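Local coordinates for adenosylmethionine-8-amino-7-oxononanoate aminotransferase (Methanocaldococcus jannaschii, PDB 6ZHK), which probably transfers the amino group of S-adenosyl-L-methionine to 7-keto-8-aminopelargonic acid in biotin biosynthesis, using pyridoxal 5'-phosphate, at residues Pro110-Lys115 with Lys290-Asp295; Tyr250-Ala255 with Cys283-Leu288; Leu56-Ser61 with Lys426-Arg431. All coordinates share one frame; numbering follows the deposited sequence. Where two conformers were deposited one is given.

Contact 1 (Pro110-Lys115 with Lys290-Asp295). With MG (magnesium ion), chain C.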
loop_
_atom_site.group_PDB
_atom_site.type_symbol
_atom_site.label_atom_id
_atom_site.label_comp_id
_atom_site.label_asym_id
_atom_site.label_seq_id
_atom_site.Cartn_x
_atom_site.Cartn_y
_atom_site.Cartn_z
ATOM N N PRO A 110 -0.191 -24.307 0.331
ATOM C CA PRO A 110 0.051 -25.376 1.303
ATOM C C PRO A 110 -0.986 -25.421 2.436
ATOM O O PRO A 110 -1.610 -24.412 2.842
ATOM C CB PRO A 110 1.500 -25.134 1.787
ATOM C CG PRO A 110 2.156 -24.514 0.532
ATOM C CD PRO A 110 1.050 -23.638 -0.072
ATOM N N LYS A 111 -1.163 -26.679 2.886
ATOM C CA LYS A 111 -2.289 -26.956 3.746
ATOM C C LYS A 111 -2.147 -26.329 5.119
ATOM O O LYS A 111 -3.163 -26.188 5.769
ATOM C CB LYS A 111 -2.587 -28.458 3.855
ATOM C CG LYS A 111 -3.612 -28.919 2.813
ATOM C CD LYS A 111 -3.090 -28.872 1.376
ATOM C CE LYS A 111 -3.834 -27.909 0.462
ATOM N NZ LYS A 111 -2.997 -27.350 -0.641
ATOM N N HIS A 112 -0.924 -25.997 5.561
ATOM C CA HIS A 112 -0.792 -25.413 6.890
ATOM C C HIS A 112 -1.114 -23.915 6.833
ATOM O O HIS A 112 -1.171 -23.296 7.884
ATOM C CB HIS A 112 0.602 -25.602 7.498
ATOM C CG HIS A 112 1.684 -25.000 6.666
ATOM N ND1 HIS A 112 2.090 -25.572 5.482
ATOM C CD2 HIS A 112 2.430 -23.884 6.827
ATOM C CE1 HIS A 112 3.024 -24.822 4.926
ATOM N NE2 HIS A 112 3.255 -23.778 5.727
ATOM N N LEU A 113 -1.300 -23.380 5.622
ATOM C CA LEU A 113 -1.615 -21.943 5.530
ATOM C C LEU A 113 -3.113 -21.807 5.279
ATOM O O LEU A 113 -3.642 -22.158 4.199
ATOM C CB LEU A 113 -0.798 -21.276 4.416
ATOM C CG LEU A 113 0.732 -21.360 4.546
ATOM C CD1 LEU A 113 1.465 -20.959 3.262
ATOM C CD2 LEU A 113 1.236 -20.469 5.687
ATOM N N THR A 114 -3.779 -21.274 6.320
ATOM C CA THR A 114 -5.210 -21.414 6.513
ATOM C C THR A 114 -5.883 -20.068 6.753
ATOM O O THR A 114 -7.109 -20.022 6.935
ATOM C CB THR A 114 -5.478 -22.309 7.730
ATOM O OG1 THR A 114 -4.653 -21.838 8.790
ATOM C CG2 THR A 114 -5.121 -23.760 7.466
ATOM N N LYS A 115 -5.115 -18.985 6.833
ATOM C CA LYS A 115 -5.763 -17.699 7.152
ATOM C C LYS A 115 -5.213 -16.642 6.200
ATOM O O LYS A 115 -4.057 -16.757 5.787
ATOM C CB LYS A 115 -5.439 -17.277 8.582
ATOM C CG LYS A 115 -6.095 -18.186 9.655
ATOM C CD LYS A 115 -7.602 -18.044 9.640
ATOM C CE LYS A 115 -8.305 -18.840 10.730
ATOM N NZ LYS A 115 -8.541 -20.234 10.288
ATOM N N LYS A 290 6.049 -30.688 4.332
ATOM C CA LYS A 290 6.181 -31.628 5.441
ATOM C C LYS A 290 6.600 -30.906 6.737
ATOM O O LYS A 290 6.134 -31.260 7.816
ATOM C CB LYS A 290 7.111 -32.783 5.029
ATOM C CG LYS A 290 6.818 -34.114 5.724
ATOM C CD LYS A 290 6.786 -34.117 7.267
ATOM C CE LYS A 290 5.697 -34.970 7.914
ATOM N NZ LYS A 290 4.996 -35.880 6.968
ATOM N N LEU A 291 7.411 -29.840 6.624
ATOM C CA LEU A 291 7.910 -29.018 7.711
ATOM C C LEU A 291 6.861 -28.008 8.160
ATOM O O LEU A 291 7.000 -27.449 9.240
ATOM C CB LEU A 291 9.164 -28.249 7.265
ATOM C CG LEU A 291 10.421 -29.104 7.042
ATOM C CD1 LEU A 291 11.509 -28.295 6.346
ATOM C CD2 LEU A 291 10.940 -29.634 8.367
ATOM N N GLU A 292 5.774 -27.896 7.395
ATOM C CA GLU A 292 4.756 -26.885 7.644
ATOM C C GLU A 292 5.440 -25.518 7.660
ATOM O O GLU A 292 5.143 -24.708 8.525
ATOM C CB GLU A 292 3.895 -27.205 8.884
ATOM C CG GLU A 292 3.038 -28.448 8.632
ATOM C CD GLU A 292 2.305 -29.027 9.820
ATOM O OE1 GLU A 292 1.856 -28.252 10.662
ATOM O OE2 GLU A 292 2.156 -30.265 9.858
ATOM N N LYS A 293 6.350 -25.282 6.689
ATOM C CA LYS A 293 6.958 -23.961 6.564
ATOM C C LYS A 293 6.725 -23.474 5.154
ATOM O O LYS A 293 6.601 -24.276 4.218
ATOM C CB LYS A 293 8.453 -24.060 6.838
ATOM C CG LYS A 293 8.765 -24.418 8.280
ATOM C CD LYS A 293 8.596 -23.193 9.167
ATOM C CE LYS A 293 8.810 -23.485 10.633
ATOM N NZ LYS A 293 7.508 -23.840 11.262
ATOM N N PRO A 294 6.648 -22.153 4.908
ATOM C CA PRO A 294 6.815 -21.121 5.924
ATOM C C PRO A 294 5.597 -20.975 6.822
ATOM O O PRO A 294 4.500 -21.348 6.441
ATOM C CB PRO A 294 6.879 -19.851 5.063
ATOM C CG PRO A 294 5.928 -20.141 3.896
ATOM C CD PRO A 294 6.288 -21.617 3.608
ATOM N N ASP A 295 5.790 -20.281 7.955
ATOM C CA ASP A 295 4.709 -19.950 8.859
ATOM C C ASP A 295 3.863 -18.827 8.305
ATOM O O ASP A 295 2.657 -18.772 8.554
ATOM C CB ASP A 295 5.277 -19.476 10.205
ATOM C CG ASP A 295 6.093 -20.588 10.814
ATOM O OD1 ASP A 295 5.439 -21.551 11.301
ATOM O OD2 ASP A 295 7.341 -20.525 10.716
HETATM MG MG MG C . -3.461 -23.311 2.331
HETATM O O HOH W 1 -4.760 -24.747 3.202
#

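Contact 2 (Tyr250-Ala255 with Cys283-Leu288)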
loop_
_atom_site.group_PDB
_atom_site.type_symbol
_atom_site.label_atom_id
_atom_site.label_comp_id
_atom_site.label_asym_id
_atom_site.label_seq_id
_atom_site.Cartn_x
_atom_site.Cartn_y
_atom_site.Cartn_z
ATOM N N TYR A 250 18.403 -24.704 -0.143
ATOM C CA TYR A 250 18.733 -23.633 0.782
ATOM C C TYR A 250 17.522 -23.292 1.658
ATOM O O TYR A 250 17.626 -23.286 2.889
ATOM C CB TYR A 250 19.352 -22.425 0.078
ATOM C CG TYR A 250 19.728 -21.323 1.040
ATOM C CD1 TYR A 250 18.804 -20.332 1.384
ATOM C CD2 TYR A 250 21.025 -21.191 1.504
ATOM C CE1 TYR A 250 19.152 -19.279 2.211
ATOM C CE2 TYR A 250 21.396 -20.135 2.332
ATOM C CZ TYR A 250 20.456 -19.170 2.674
ATOM O OH TYR A 250 20.779 -18.138 3.505
ATOM N N ILE A 251 16.390 -22.988 0.997
ATOM C CA ILE A 251 15.162 -22.623 1.686
ATOM C C ILE A 251 14.714 -23.765 2.602
ATOM O O ILE A 251 14.306 -23.542 3.748
ATOM C CB ILE A 251 14.032 -22.240 0.697
ATOM C CG1 ILE A 251 14.452 -21.160 -0.309
ATOM C CG2 ILE A 251 12.762 -21.895 1.477
ATOM C CD1 ILE A 251 14.135 -19.772 0.132
ATOM N N GLU A 252 14.815 -25.017 2.110
ATOM C CA GLU A 252 14.438 -26.158 2.934
ATOM C C GLU A 252 15.290 -26.232 4.201
ATOM O O GLU A 252 14.749 -26.512 5.234
ATOM C CB GLU A 252 14.549 -27.490 2.161
ATOM C CG GLU A 252 13.613 -27.548 0.958
ATOM C CD GLU A 252 14.144 -27.088 -0.402
ATOM O OE1 GLU A 252 14.970 -26.139 -0.495
ATOM O OE2 GLU A 252 13.707 -27.660 -1.391
ATOM N N GLY A 253 16.606 -26.044 4.119
ATOM C CA GLY A 253 17.440 -26.134 5.313
ATOM C C GLY A 253 17.160 -24.972 6.268
ATOM O O GLY A 253 17.161 -25.134 7.496
ATOM N N VAL A 254 16.883 -23.783 5.718
ATOM C CA VAL A 254 16.544 -22.666 6.605
ATOM C C VAL A 254 15.216 -22.950 7.315
ATOM O O VAL A 254 15.084 -22.800 8.520
ATOM C CB VAL A 254 16.498 -21.336 5.828
ATOM C CG1 VAL A 254 15.859 -20.240 6.674
ATOM C CG2 VAL A 254 17.861 -20.914 5.301
ATOM N N ALA A 255 14.212 -23.365 6.566
ATOM C CA ALA A 255 12.938 -23.701 7.178
ATOM C C ALA A 255 13.114 -24.741 8.278
ATOM O O ALA A 255 12.464 -24.678 9.318
ATOM C CB ALA A 255 11.977 -24.164 6.102
ATOM N N CYS A 283 6.800 -22.330 -2.418
ATOM C CA CYS A 283 6.534 -23.164 -1.241
ATOM C C CYS A 283 5.685 -24.416 -1.532
ATOM O O CYS A 283 5.479 -25.210 -0.606
ATOM C CB CYS A 283 5.998 -22.318 -0.087
ATOM S SG CYS A 283 4.351 -21.678 -0.399
ATOM N N ASP A 284 5.256 -24.643 -2.802
ATOM C CA ASP A 284 4.685 -25.914 -3.221
ATOM C C ASP A 284 5.811 -26.936 -3.397
ATOM O O ASP A 284 6.160 -27.312 -4.504
ATOM C CB ASP A 284 3.987 -25.866 -4.589
ATOM C CG ASP A 284 2.657 -25.126 -4.558
ATOM O OD1 ASP A 284 2.076 -24.976 -3.450
ATOM O OD2 ASP A 284 2.184 -24.731 -5.650
ATOM N N ASN A 285 6.362 -27.338 -2.286
ATOM C CA ASN A 285 7.622 -28.048 -2.209
ATOM C C ASN A 285 7.337 -29.119 -1.183
ATOM O O ASN A 285 6.803 -28.805 -0.120
ATOM C CB ASN A 285 8.701 -27.041 -1.783
ATOM C CG ASN A 285 10.024 -27.660 -1.408
ATOM O OD1 ASN A 285 10.094 -28.489 -0.512
ATOM N ND2 ASN A 285 11.080 -27.183 -2.018
ATOM N N GLU A 286 7.562 -30.396 -1.537
ATOM C CA GLU A 286 7.125 -31.437 -0.604
ATOM C C GLU A 286 7.840 -31.317 0.732
ATOM O O GLU A 286 7.250 -31.572 1.773
ATOM C CB GLU A 286 7.339 -32.876 -1.116
ATOM C CG GLU A 286 6.206 -33.411 -1.991
ATOM C CD GLU A 286 4.775 -32.949 -1.717
ATOM O OE1 GLU A 286 4.242 -33.123 -0.554
ATOM O OE2 GLU A 286 4.175 -32.410 -2.678
ATOM N N GLU A 287 9.122 -30.948 0.703
ATOM C CA GLU A 287 9.863 -30.861 1.942
ATOM C C GLU A 287 9.310 -29.731 2.814
ATOM O O GLU A 287 9.044 -29.933 3.998
ATOM C CB GLU A 287 11.325 -30.581 1.622
ATOM C CG GLU A 287 12.205 -30.588 2.854
ATOM C CD GLU A 287 13.648 -30.997 2.601
ATOM O OE1 GLU A 287 13.936 -31.497 1.500
ATOM O OE2 GLU A 287 14.486 -30.773 3.502
ATOM N N LEU A 288 9.088 -28.564 2.210
ATOM C CA LEU A 288 8.526 -27.446 2.975
ATOM C C LEU A 288 7.133 -27.782 3.486
ATOM O O LEU A 288 6.742 -27.443 4.615
ATOM C CB LEU A 288 8.476 -26.241 2.030
ATOM C CG LEU A 288 9.836 -25.596 1.760
ATOM C CD1 LEU A 288 9.643 -24.361 0.874
ATOM C CD2 LEU A 288 10.486 -25.169 3.085
HETATM O O HOH W 2 13.215 -30.299 -1.248
#

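Contact 3 (Leu56-Ser61 with Lys426-Arg431)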
loop_
_atom_site.group_PDB
_atom_site.type_symbol
_atom_site.label_atom_id
_atom_site.label_comp_id
_atom_site.label_asym_id
_atom_site.label_seq_id
_atom_site.Cartn_x
_atom_site.Cartn_y
_atom_site.Cartn_z
ATOM N N LEU A 56 6.878 -5.718 -26.892
ATOM C CA LEU A 56 6.671 -6.921 -26.107
ATOM C C LEU A 56 7.000 -6.612 -24.641
ATOM O O LEU A 56 8.094 -6.142 -24.342
ATOM C CB LEU A 56 7.614 -7.995 -26.652
ATOM C CG LEU A 56 7.541 -9.380 -26.006
ATOM C CD1 LEU A 56 6.175 -10.011 -26.238
ATOM C CD2 LEU A 56 8.586 -10.261 -26.666
ATOM N N ASP A 57 6.109 -6.993 -23.732
ATOM C CA ASP A 57 6.324 -6.654 -22.318
ATOM C C ASP A 57 7.201 -7.731 -21.655
ATOM O O ASP A 57 6.725 -8.619 -20.955
ATOM C CB ASP A 57 4.968 -6.530 -21.646
ATOM C CG ASP A 57 5.007 -5.927 -20.238
ATOM O OD1 ASP A 57 6.123 -5.700 -19.695
ATOM O OD2 ASP A 57 3.917 -5.723 -19.717
ATOM N N ALA A 58 8.497 -7.630 -21.893
ATOM C CA ALA A 58 9.428 -8.709 -21.585
ATOM C C ALA A 58 9.719 -8.725 -20.076
ATOM O O ALA A 58 10.249 -9.727 -19.610
ATOM C CB ALA A 58 10.706 -8.504 -22.393
ATOM N N VAL A 59 9.286 -7.679 -19.338
ATOM C CA VAL A 59 9.400 -7.679 -17.879
ATOM C C VAL A 59 8.030 -7.717 -17.187
ATOM O O VAL A 59 7.912 -7.448 -15.965
ATOM C CB VAL A 59 10.314 -6.556 -17.352
ATOM C CG1 VAL A 59 11.800 -6.791 -17.677
ATOM C CG2 VAL A 59 9.859 -5.139 -17.786
ATOM N N SER A 60 6.976 -7.966 -17.966
ATOM C CA SER A 60 5.630 -8.080 -17.412
ATOM C C SER A 60 5.246 -6.878 -16.582
ATOM O O SER A 60 4.617 -7.047 -15.546
ATOM C CB SER A 60 5.522 -9.345 -16.589
ATOM O OG SER A 60 5.588 -10.464 -17.458
ATOM N N SER A 61 5.529 -5.658 -17.086
ATOM C CA SER A 61 5.127 -4.448 -16.351
ATOM C C SER A 61 5.641 -4.505 -14.893
ATOM O O SER A 61 4.948 -4.091 -13.953
ATOM C CB SER A 61 3.644 -4.103 -16.470
ATOM O OG SER A 61 3.215 -4.035 -17.850
ATOM N N LYS A 426 13.921 -2.878 -31.301
ATOM C CA LYS A 426 13.449 -4.146 -31.833
ATOM C C LYS A 426 12.047 -4.466 -31.312
ATOM O O LYS A 426 11.594 -5.577 -31.493
ATOM C CB LYS A 426 14.444 -5.276 -31.523
ATOM C CG LYS A 426 15.884 -4.983 -31.948
ATOM C CD LYS A 426 16.889 -5.973 -31.422
ATOM C CE LYS A 426 18.316 -5.589 -31.742
ATOM N NZ LYS A 426 18.441 -5.431 -33.210
ATOM N N GLY A 427 11.350 -3.481 -30.722
ATOM C CA GLY A 427 9.953 -3.714 -30.346
ATOM C C GLY A 427 9.826 -4.518 -29.036
ATOM O O GLY A 427 8.853 -5.243 -28.868
ATOM N N ILE A 428 10.813 -4.386 -28.122
ATOM C CA ILE A 428 10.802 -5.091 -26.850
ATOM C C ILE A 428 11.087 -4.109 -25.715
ATOM O O ILE A 428 12.057 -3.325 -25.747
ATOM C CB ILE A 428 11.863 -6.217 -26.822
ATOM C CG1 ILE A 428 11.566 -7.293 -27.868
ATOM C CG2 ILE A 428 11.993 -6.762 -25.358
ATOM C CD1 ILE A 428 12.747 -8.244 -28.138
ATOM N N TYR A 429 10.294 -4.214 -24.630
ATOM C CA TYR A 429 10.463 -3.383 -23.459
ATOM C C TYR A 429 11.117 -4.270 -22.405
ATOM O O TYR A 429 10.549 -5.304 -22.014
ATOM C CB TYR A 429 9.109 -2.915 -22.887
ATOM C CG TYR A 429 9.286 -2.221 -21.550
ATOM C CD1 TYR A 429 10.161 -1.152 -21.397
ATOM C CD2 TYR A 429 8.550 -2.635 -20.453
ATOM C CE1 TYR A 429 10.348 -0.520 -20.157
ATOM C CE2 TYR A 429 8.692 -2.004 -19.222
ATOM C CZ TYR A 429 9.593 -0.954 -19.078
ATOM O OH TYR A 429 9.745 -0.472 -17.804
ATOM N N MET A 430 12.307 -3.859 -21.953
ATOM C CA MET A 430 12.993 -4.535 -20.890
ATOM C C MET A 430 13.524 -3.478 -19.926
ATOM O O MET A 430 14.108 -2.492 -20.392
ATOM C CB MET A 430 14.143 -5.351 -21.505
ATOM C CG MET A 430 14.942 -6.193 -20.486
ATOM S SD MET A 430 16.188 -5.310 -19.500
ATOM C CE MET A 430 17.374 -4.662 -20.692
ATOM N N ARG A 431 13.263 -3.654 -18.606
ATOM C CA ARG A 431 13.872 -2.801 -17.584
ATOM C C ARG A 431 14.982 -3.570 -16.872
ATOM O O ARG A 431 14.711 -4.594 -16.254
ATOM C CB ARG A 431 12.871 -2.309 -16.518
ATOM C CG ARG A 431 13.508 -1.335 -15.532
ATOM C CD ARG A 431 12.473 -0.813 -14.546
ATOM N NE ARG A 431 13.046 -0.008 -13.477
ATOM C CZ ARG A 431 13.227 1.317 -13.539
ATOM N NH1 ARG A 431 12.938 2.016 -14.649
ATOM N NH2 ARG A 431 13.725 1.916 -12.481
#

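Contact 1 (Pro110-Lys115 with Lys290-Asp295)
H112 NE2 donates to P294 O at 2.8 Å, the one hydrogen bond between the loop 110-115 and the chain leaving helix 286-291, and a good example of an imidazole fastening one loop to the chain just past a helix end. The accepting oxygen lies almost in the ring plane, only 1° out of it. Even so the bond is bent, with an N-H...O angle of 138°, and the donor stands above the carbonyl plane of P294. The first torsion of H112 (chi1 59°) places CG between the backbone N and the carbonyl carbon, where it meets E292 CA at 3.7 Å.

Both faces of the imidazole are packed. E292 C lies 3.4 Å above one face of the H112 ring, offset toward the rim, and E292 CB makes a CH-pi contact over that face. The opposite face carries L113 CG, also toward the rim. The side chains of E292 and H112 run past each other in opposite directions, E292 CG lying beside H112 CB. L113 adds a branch of its own, with CD2 3.5 Å from P294 O. An alanine at H112 would probably leave the P294 carbonyl without this donor and open a gap between L113 and the E292 backbone.

Each partner is held in turn. K293 NZ forms a salt bridge with D295 OD1 at 3.1 Å, while D295 OD2 accepts from F265 N. A cis peptide precedes P294, and E292 ends the helix with positive phi in a Schellman motif. On the other side, P110-L113 is a type I beta turn whose end carbonyls, P110 O and L113 O, each bind magnesium at 2.2 Å. Water 1, V106 O and T109 OG1 complete this metal site, a magnesium-binding turn between helix 96-108 and strand 115-119.

Contact 2 (Tyr250-Ala255 with Cys283-Leu288)
E252, L288 and E287 carry most of the packing where helix 250-261 meets the start of helix 286-291, and E252 sets its polar end against N285. The E252 chain is bent at chi2 (92°), which turns CD off an extended course. N285 ND2 then donates to E252 OE2 at 2.7 Å in a nearly straight bond. The donor reaches that oxygen from above the carboxylate plane, while the oxygen lies close to the plane of the N285 amide. Water 2 gives a second hydrogen bond to E252 OE2 and another to E287 OE1.

The other end of the same amide works as an N-cap: N285 OD1 accepts from L288 N at 2.9 Å, tying the first turn of helix 286-291 to the residue before it. E287 crosses E252 at about a right angle, its OE2 3.5 Å from E252 CB, so that a carboxylate lies against aliphatic carbon.

L288 fills the apolar side of the contact with both of its methyl branches. CD2 presses on A255 CB at 3.5 Å, and CD1 meets I251 CG2 at 4.0 Å. F265 and L267 of strand 265-268 pack on I251 and continue this apolar layer toward the central sheet.

The chemistry is thus divided: L288, I251 and A255 make an apolar patch beside a polar cluster of E252, N285, E287 and water 2. With E252 OE2 and E287 OE1 4.8 Å apart, the two acids would be expected to repel; water 2, donating to both, probably softens the repulsion, while N285 ND2 would help to offset the charge on E252.

Contact 3 (Leu56-Ser61 with Lys426-Arg431)
L56-V59 runs beside G427-R431 with directions only 9° apart, a parallel pairing that bridges L56 with I428 and D57 with Y429. L56 N donates to G427 O at 2.8 Å, and Y429 N to L56 O at 2.9 Å. Just past the strand, A58 N continues the pairing with a bond to Y429 O at 3.1 Å. On one sheet face L56 and I428 sit together, and A58 CB rests on I428 CG2 at 3.7 Å.

On the other face D57 CG is anti to the backbone N (chi1 -169°), which sends the carboxylate alongside Y429, with OD1 at the edge of the phenol ring. S61 grips both oxygens of that carboxylate on the syn side, N donating to D57 OD1 at 2.7 Å and OG to D57 OD2 at 2.6 Å; H69 NE2 is also hydrogen-bonded to OD2. V59 crosses Y429 at about a right angle. Its CG2 reaches Y429 CE2 at 3.6 Å, while CG1 packs on R431 N, a buried amide without a partner in the model.

The pairing adds strand 428-429 to the edge of a small mixed sheet, and leads directly to R431, predicted to bind substrate, whose NH2 is hydrogen-bonded to Y25 O.

In the fold
From the N terminus, the chain passes 56-61, whose partner, 426-431, comes only near the C terminus, so contact 3 closes the widest loop, spanning 364 residues. Inside that loop, 110-115 meets 290-295 in contact 1, and inside this again 250-255 meets 283-288 in contact 2, so the three are nested and none cross. Contacts 1 and 2 share helix 286-291 and touch, K293 packing on A255 and P110 on C283; together they join the metal-bearing loop and helix 250-261 to helix 286-291 and the chain leading into strand 296-299. Contact 3 lies on the opposite side of the chain's centre, about 35 Å from contact 1 between centres, and joins N-terminal and C-terminal parts in the small sheet.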